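Apoptosis regulator Bcl-2 homolog (Fowlpox virus, PDB 5TZP) inhibits apoptosis of the infected host cell by sequestering and inactivating several proapoptotic Bcl-2 proteins, among them BAK1 and BAX. Local coordinates at residues Asn62-Ile67 and Cys98-Lys103; Asp13-Ile18 and Gln137-Gly142. All coordinates share one frame; numbering follows the deposited sequence. Where two conformers were deposited one is given.

Interaction 1. Residues Asn62-Ile67 and Cys98-Lys103. With EDO (1,2-ethanediol), chain C.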
loop_
_atom_site.group_PDB
_atom_site.type_symbol
_atom_site.label_atom_id
_atom_site.label_comp_id
_atom_site.label_asym_id
_atom_site.label_seq_id
_atom_site.Cartn_x
_atom_site.Cartn_y
_atom_site.Cartn_z
ATOM N N ASN A 62 -0.965 15.070 6.004
ATOM C CA ASN A 62 -1.773 16.245 5.680
ATOM C C ASN A 62 -2.142 16.313 4.209
ATOM O O ASN A 62 -3.226 16.733 3.858
ATOM C CB ASN A 62 -1.031 17.533 6.063
ATOM C CG ASN A 62 -0.851 17.660 7.589
ATOM O OD1 ASN A 62 0.290 17.583 8.135
ATOM N ND2 ASN A 62 -1.899 17.933 8.219
ATOM N N GLU A 63 -1.235 15.844 3.358
ATOM C CA GLU A 63 -1.552 15.776 1.940
ATOM C C GLU A 63 -2.602 14.704 1.667
ATOM O O GLU A 63 -3.527 14.903 0.876
ATOM C CB GLU A 63 -0.248 15.471 1.176
ATOM C CG GLU A 63 -0.350 15.898 -0.355
ATOM C CD GLU A 63 -0.241 17.367 -0.566
ATOM O OE1 GLU A 63 -0.322 17.883 -1.694
ATOM O OE2 GLU A 63 -0.025 18.179 0.415
ATOM N N PHE A 64 -2.452 13.571 2.339
ATOM C CA PHE A 64 -3.421 12.504 2.214
ATOM C C PHE A 64 -4.795 12.984 2.642
ATOM O O PHE A 64 -5.815 12.612 2.023
ATOM C CB PHE A 64 -3.017 11.273 3.068
ATOM C CG PHE A 64 -1.806 10.502 2.623
ATOM C CD1 PHE A 64 -1.155 10.801 1.417
ATOM C CD2 PHE A 64 -1.349 9.457 3.364
ATOM C CE1 PHE A 64 -0.045 10.037 1.036
ATOM C CE2 PHE A 64 -0.273 8.694 2.975
ATOM C CZ PHE A 64 0.391 9.025 1.787
ATOM N N ASP A 65 -4.846 13.832 3.689
ATOM C CA ASP A 65 -6.104 14.337 4.154
ATOM C C ASP A 65 -6.818 15.158 3.064
ATOM O O ASP A 65 -8.049 15.065 2.858
ATOM C CB ASP A 65 -5.950 15.195 5.440
ATOM C CG ASP A 65 -5.721 14.362 6.682
ATOM O OD1 ASP A 65 -6.021 13.122 6.688
ATOM O OD2 ASP A 65 -5.197 14.951 7.675
ATOM N N ILE A 66 -6.058 16.016 2.376
ATOM C CA ILE A 66 -6.692 16.767 1.289
ATOM C C ILE A 66 -7.180 15.818 0.180
ATOM O O ILE A 66 -8.319 15.942 -0.284
ATOM C CB ILE A 66 -5.743 17.827 0.761
ATOM C CG1 ILE A 66 -5.470 18.861 1.872
ATOM C CG2 ILE A 66 -6.370 18.479 -0.487
ATOM C CD1 ILE A 66 -4.500 19.944 1.457
ATOM N N ILE A 67 -6.350 14.852 -0.178
ATOM C CA ILE A 67 -6.714 13.900 -1.244
ATOM C C ILE A 67 -8.014 13.196 -0.879
ATOM O O ILE A 67 -8.952 13.077 -1.679
ATOM C CB ILE A 67 -5.550 12.928 -1.461
ATOM C CG1 ILE A 67 -4.392 13.585 -2.206
ATOM C CG2 ILE A 67 -6.077 11.673 -2.224
ATOM C CD1 ILE A 67 -3.128 12.872 -2.182
ATOM N N CYS A 98 -3.415 3.621 1.358
ATOM C CA CYS A 98 -4.625 2.826 1.458
ATOM C C CYS A 98 -4.902 2.416 2.892
ATOM O O CYS A 98 -6.100 2.350 3.274
ATOM C CB CYS A 98 -4.570 1.604 0.551
ATOM S SG CYS A 98 -4.809 1.992 -1.202
ATOM N N ALA A 99 -3.885 2.105 3.707
ATOM C CA ALA A 99 -4.105 1.874 5.132
ATOM C C ALA A 99 -4.683 3.117 5.794
ATOM O O ALA A 99 -5.670 3.048 6.549
ATOM C CB ALA A 99 -2.820 1.429 5.813
ATOM N N TYR A 100 -4.056 4.269 5.551
ATOM C CA TYR A 100 -4.509 5.522 6.119
ATOM C C TYR A 100 -5.966 5.790 5.736
ATOM O O TYR A 100 -6.813 6.150 6.585
ATOM C CB TYR A 100 -3.574 6.623 5.600
ATOM C CG TYR A 100 -3.775 7.973 6.215
ATOM C CD1 TYR A 100 -3.248 8.293 7.473
ATOM C CD2 TYR A 100 -4.602 8.931 5.643
ATOM C CE1 TYR A 100 -3.473 9.473 8.083
ATOM C CE2 TYR A 100 -4.837 10.165 6.250
ATOM C CZ TYR A 100 -4.252 10.416 7.469
ATOM O OH TYR A 100 -4.503 11.620 8.094
ATOM N N TYR A 101 -6.278 5.599 4.450
ATOM C CA TYR A 101 -7.611 5.764 3.896
ATOM C C TYR A 101 -8.600 4.834 4.587
ATOM O O TYR A 101 -9.705 5.274 4.978
ATOM C CB TYR A 101 -7.518 5.524 2.368
ATOM C CG TYR A 101 -8.837 5.409 1.652
ATOM C CD1 TYR A 101 -9.589 6.513 1.354
ATOM C CD2 TYR A 101 -9.361 4.200 1.312
ATOM C CE1 TYR A 101 -10.790 6.404 0.693
ATOM C CE2 TYR A 101 -10.569 4.080 0.663
ATOM C CZ TYR A 101 -11.252 5.209 0.364
ATOM O OH TYR A 101 -12.481 5.100 -0.284
ATOM N N SER A 102 -8.246 3.555 4.675
ATOM C CA SER A 102 -9.147 2.550 5.280
ATOM C C SER A 102 -9.617 2.981 6.655
ATOM O O SER A 102 -10.813 2.866 6.997
ATOM C CB SER A 102 -8.387 1.230 5.377
ATOM O OG SER A 102 -9.055 0.157 6.058
ATOM N N LYS A 103 -8.708 3.502 7.475
ATOM C CA LYS A 103 -9.085 3.914 8.816
ATOM C C LYS A 103 -9.986 5.139 8.761
ATOM O O LYS A 103 -10.913 5.278 9.558
ATOM C CB LYS A 103 -7.827 4.132 9.643
ATOM C CG LYS A 103 -8.117 4.427 11.090
ATOM C CD LYS A 103 -6.822 4.525 11.887
ATOM C CE LYS A 103 -7.101 4.885 13.380
ATOM N NZ LYS A 103 -7.843 3.834 14.145
HETATM C C1 EDO C . -13.858 3.633 -3.366
HETATM O O1 EDO C . -12.865 4.531 -2.907
HETATM C C2 EDO C . -15.229 4.194 -3.387
HETATM O O2 EDO C . -15.147 5.120 -4.522
#

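Interaction 2. Residues Asp13-Ile18 and Gln137-Gly142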
loop_
_atom_site.group_PDB
_atom_site.type_symbol
_atom_site.label_atom_id
_atom_site.label_comp_id
_atom_site.label_asym_id
_atom_site.label_seq_id
_atom_site.Cartn_x
_atom_site.Cartn_y
_atom_site.Cartn_z
ATOM N N ASP A 13 -3.493 -17.818 -7.003
ATOM C CA ASP A 13 -2.535 -18.869 -6.752
ATOM C C ASP A 13 -1.673 -18.492 -5.539
ATOM O O ASP A 13 -2.039 -17.613 -4.742
ATOM C CB ASP A 13 -1.761 -19.112 -8.026
ATOM C CG ASP A 13 -0.951 -17.905 -8.467
ATOM O OD1 ASP A 13 -1.010 -16.816 -7.815
ATOM O OD2 ASP A 13 -0.206 -18.062 -9.467
ATOM N N GLU A 14 -0.550 -19.196 -5.358
ATOM C CA GLU A 14 0.290 -18.977 -4.204
ATOM C C GLU A 14 0.838 -17.564 -4.210
ATOM O O GLU A 14 0.922 -16.923 -3.178
ATOM C CB GLU A 14 1.433 -19.992 -4.165
ATOM C CG GLU A 14 2.108 -20.004 -2.819
ATOM C CD GLU A 14 3.165 -21.072 -2.711
ATOM O OE1 GLU A 14 3.160 -21.946 -3.599
ATOM O OE2 GLU A 14 3.973 -21.022 -1.745
ATOM N N THR A 15 1.250 -17.091 -5.368
ATOM C CA THR A 15 1.793 -15.748 -5.467
ATOM C C THR A 15 0.754 -14.721 -5.027
ATOM O O THR A 15 1.051 -13.777 -4.297
ATOM C CB THR A 15 2.291 -15.483 -6.890
ATOM O OG1 THR A 15 3.264 -16.487 -7.231
ATOM C CG2 THR A 15 2.900 -14.071 -6.958
ATOM N N TYR A 16 -0.486 -14.883 -5.516
ATOM C CA TYR A 16 -1.563 -14.007 -5.104
ATOM C C TYR A 16 -1.704 -13.953 -3.602
ATOM O O TYR A 16 -1.819 -12.866 -3.026
ATOM C CB TYR A 16 -2.885 -14.414 -5.794
ATOM C CG TYR A 16 -4.094 -13.646 -5.348
ATOM C CD1 TYR A 16 -4.518 -12.538 -6.018
ATOM C CD2 TYR A 16 -4.850 -14.104 -4.226
ATOM C CE1 TYR A 16 -5.607 -11.821 -5.535
ATOM C CE2 TYR A 16 -5.981 -13.467 -3.820
ATOM C CZ TYR A 16 -6.345 -12.331 -4.464
ATOM O OH TYR A 16 -7.519 -11.689 -4.048
ATOM N N TYR A 17 -1.713 -15.114 -2.918
ATOM C CA TYR A 17 -1.868 -15.106 -1.464
ATOM C C TYR A 17 -0.659 -14.594 -0.749
ATOM O O TYR A 17 -0.809 -13.968 0.279
ATOM C CB TYR A 17 -2.304 -16.483 -0.965
ATOM C CG TYR A 17 -3.808 -16.643 -1.302
ATOM C CD1 TYR A 17 -4.808 -15.876 -0.670
ATOM C CD2 TYR A 17 -4.196 -17.481 -2.318
ATOM C CE1 TYR A 17 -6.151 -16.016 -1.039
ATOM C CE2 TYR A 17 -5.572 -17.633 -2.678
ATOM C CZ TYR A 17 -6.509 -16.893 -2.019
ATOM O OH TYR A 17 -7.849 -17.072 -2.419
ATOM N N ILE A 18 0.542 -14.798 -1.295
ATOM C CA ILE A 18 1.737 -14.200 -0.675
ATOM C C ILE A 18 1.626 -12.672 -0.664
ATOM O O ILE A 18 1.894 -11.988 0.344
ATOM C CB ILE A 18 2.994 -14.656 -1.408
ATOM C CG1 ILE A 18 3.297 -16.148 -1.106
ATOM C CG2 ILE A 18 4.152 -13.773 -1.021
ATOM C CD1 ILE A 18 4.250 -16.782 -2.037
ATOM N N GLN A 137 11.710 -10.431 -7.514
ATOM C CA GLN A 137 12.089 -9.763 -6.299
ATOM C C GLN A 137 12.180 -10.719 -5.123
ATOM O O GLN A 137 12.463 -10.305 -4.002
ATOM C CB GLN A 137 11.111 -8.657 -5.960
ATOM C CG GLN A 137 11.225 -7.394 -6.879
ATOM C CD GLN A 137 12.562 -6.750 -6.755
ATOM O OE1 GLN A 137 12.937 -6.334 -5.662
ATOM N NE2 GLN A 137 13.274 -6.607 -7.858
ATOM N N ASP A 138 11.935 -12.010 -5.357
ATOM C CA ASP A 138 11.705 -12.991 -4.262
ATOM C C ASP A 138 10.573 -12.515 -3.352
ATOM O O ASP A 138 10.684 -12.465 -2.134
ATOM C CB ASP A 138 12.995 -13.329 -3.477
ATOM C CG ASP A 138 12.827 -14.433 -2.474
ATOM O OD1 ASP A 138 11.908 -15.314 -2.630
ATOM O OD2 ASP A 138 13.604 -14.356 -1.477
ATOM N N TYR A 139 9.468 -12.131 -4.008
ATOM C CA TYR A 139 8.251 -11.696 -3.345
ATOM C C TYR A 139 8.602 -10.478 -2.501
ATOM O O TYR A 139 9.185 -9.498 -2.986
ATOM C CB TYR A 139 7.607 -12.880 -2.594
ATOM C CG TYR A 139 7.473 -14.102 -3.434
ATOM C CD1 TYR A 139 6.421 -14.250 -4.326
ATOM C CD2 TYR A 139 8.463 -15.023 -3.466
ATOM C CE1 TYR A 139 6.309 -15.399 -5.112
ATOM C CE2 TYR A 139 8.365 -16.147 -4.267
ATOM C CZ TYR A 139 7.290 -16.293 -5.093
ATOM O OH TYR A 139 7.260 -17.472 -5.844
ATOM N N TRP A 140 8.281 -10.474 -1.215
ATOM C CA TRP A 140 8.483 -9.308 -0.355
ATOM C C TRP A 140 9.950 -9.129 0.025
ATOM O O TRP A 140 10.290 -8.054 0.499
ATOM C CB TRP A 140 7.589 -9.353 0.898
ATOM C CG TRP A 140 6.138 -9.360 0.560
ATOM C CD1 TRP A 140 5.360 -10.463 0.467
ATOM C CD2 TRP A 140 5.380 -8.220 0.247
ATOM N NE1 TRP A 140 4.073 -10.027 0.114
ATOM C CE2 TRP A 140 4.081 -8.671 -0.038
ATOM C CE3 TRP A 140 5.656 -6.854 0.188
ATOM C CZ2 TRP A 140 3.037 -7.769 -0.359
ATOM C CZ3 TRP A 140 4.646 -5.974 -0.083
ATOM C CH2 TRP A 140 3.352 -6.439 -0.417
ATOM N N ASN A 141 10.824 -10.102 -0.262
ATOM C CA ASN A 141 12.223 -9.940 0.109
ATOM C C ASN A 141 12.793 -8.664 -0.471
ATOM O O ASN A 141 13.681 -8.039 0.140
ATOM C CB ASN A 141 13.016 -11.184 -0.344
ATOM C CG ASN A 141 14.342 -11.223 0.307
ATOM O OD1 ASN A 141 15.374 -10.822 -0.308
ATOM N ND2 ASN A 141 14.365 -11.688 1.499
ATOM N N GLY A 142 12.354 -8.265 -1.674
ATOM C CA GLY A 142 12.948 -7.095 -2.300
ATOM C C GLY A 142 12.716 -5.796 -1.551
ATOM O O GLY A 142 13.484 -4.843 -1.747
#

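Interaction 1. Residues Asn62-Ile67 and Cys98-Lys103
Tyr100 lays its ring beside the base of Phe64, whose CB lies 3.8 Å from Tyr100 CD2. The two rings form an offset edge-to-face pair: the edge of Phe64 is turned toward the face of Tyr100, with centroids 5.8 Å apart and planes at 60°. The tyrosine reaches past Phe64 because its CG stands anti to the backbone N (chi1 -173°), which carries the phenol across to helix 43-68. There Tyr100 OH donates a hydrogen bond of 2.6 Å to Asp65 OD1. This oxygen comes to the edge of the tyrosine ring, close to its plane, and is met on its syn side, 29° out of the carboxylate plane. Nearby, Tyr101 OH and O1 of an ethanediol share a hydrogen bond of 2.7 Å. Phe97 adds a second edge-to-face contact to Phe64, and Tyr30 of helix 14-32 packs on Tyr100. Phe64 and Ile67 also touch apolar side chains of the bound BH3 peptide, so these two residues belong to the wall of the groove that is the hallmark of the Bcl-2 fold. One aromatic side chain thus meets both an apolar and an acidic partner, and the short bond to Asp65 probably fixes the direction of the hydroxyl.

Interaction 2. Residues Asp13-Ile18 and Gln137-Gly142
Ile18 supplies most of the apolar contact, with CD1 on Tyr139 and CG2 on both Tyr139 and Trp140. Its CD1 makes a CH-pi contact over one face of the Tyr139 ring, 4.2 Å from the centroid and displaced toward the rim. The other branch, CG2, stands anti to the backbone N and touches both aromatic residues, 3.9 Å from Tyr139 CB and 3.8 Å from Trp140 CD1. Thr15, one turn earlier, meets the same tyrosine at its edge, with OG1 in the ring plane and 3.9 Å from Tyr139 CE1.

The polar link across the contact is the hydrogen bond from Trp140 NE1 to Ile18 O, 2.9 Å long with an N-H...O angle of 161°. The acceptor lies near the indole plane, whereas the donor sits well above the carbonyl plane, away from the lone pairs. Within the first segment, Asp13 is the N-cap: its OD1 accepts from Tyr16 N at 3.0 Å and also forms a salt bridge with Arg131.

On the opposing segment, a Schellman motif at Asp138 ends helix 115-136 and turns the chain, after which Tyr139 points at the start of helix 14-32 and the indole N-H of Trp140 reaches it. Farther along that helix Met22 and Ile23 touch the indole, while Phe134 of helix 115-136 meets it edge-to-face, placing Trp140 where these two helices adjoin.

Overall arrangement
The two contacts lie on opposite sides of the chain's centre, 26 Å apart between centres and about 11 Å between nearest atoms. Interaction 1 joins helix 43-68 to helix 88-105, next to the peptide groove; interaction 2 joins the start of helix 14-32 to the turn after helix 115-136. Along the chain the first is nested inside the loop closed by the second, which brings together segments with 118 residues between them. Helix 14-32 relates both, because farther along it Tyr26 and Tyr30 pack on Ala99 and Tyr100. In this all-helical Bcl-2 bundle, interaction 1 therefore borders the peptide groove through Phe64, whereas interaction 2 holds the N-terminal helix against the chain near its C-terminal end.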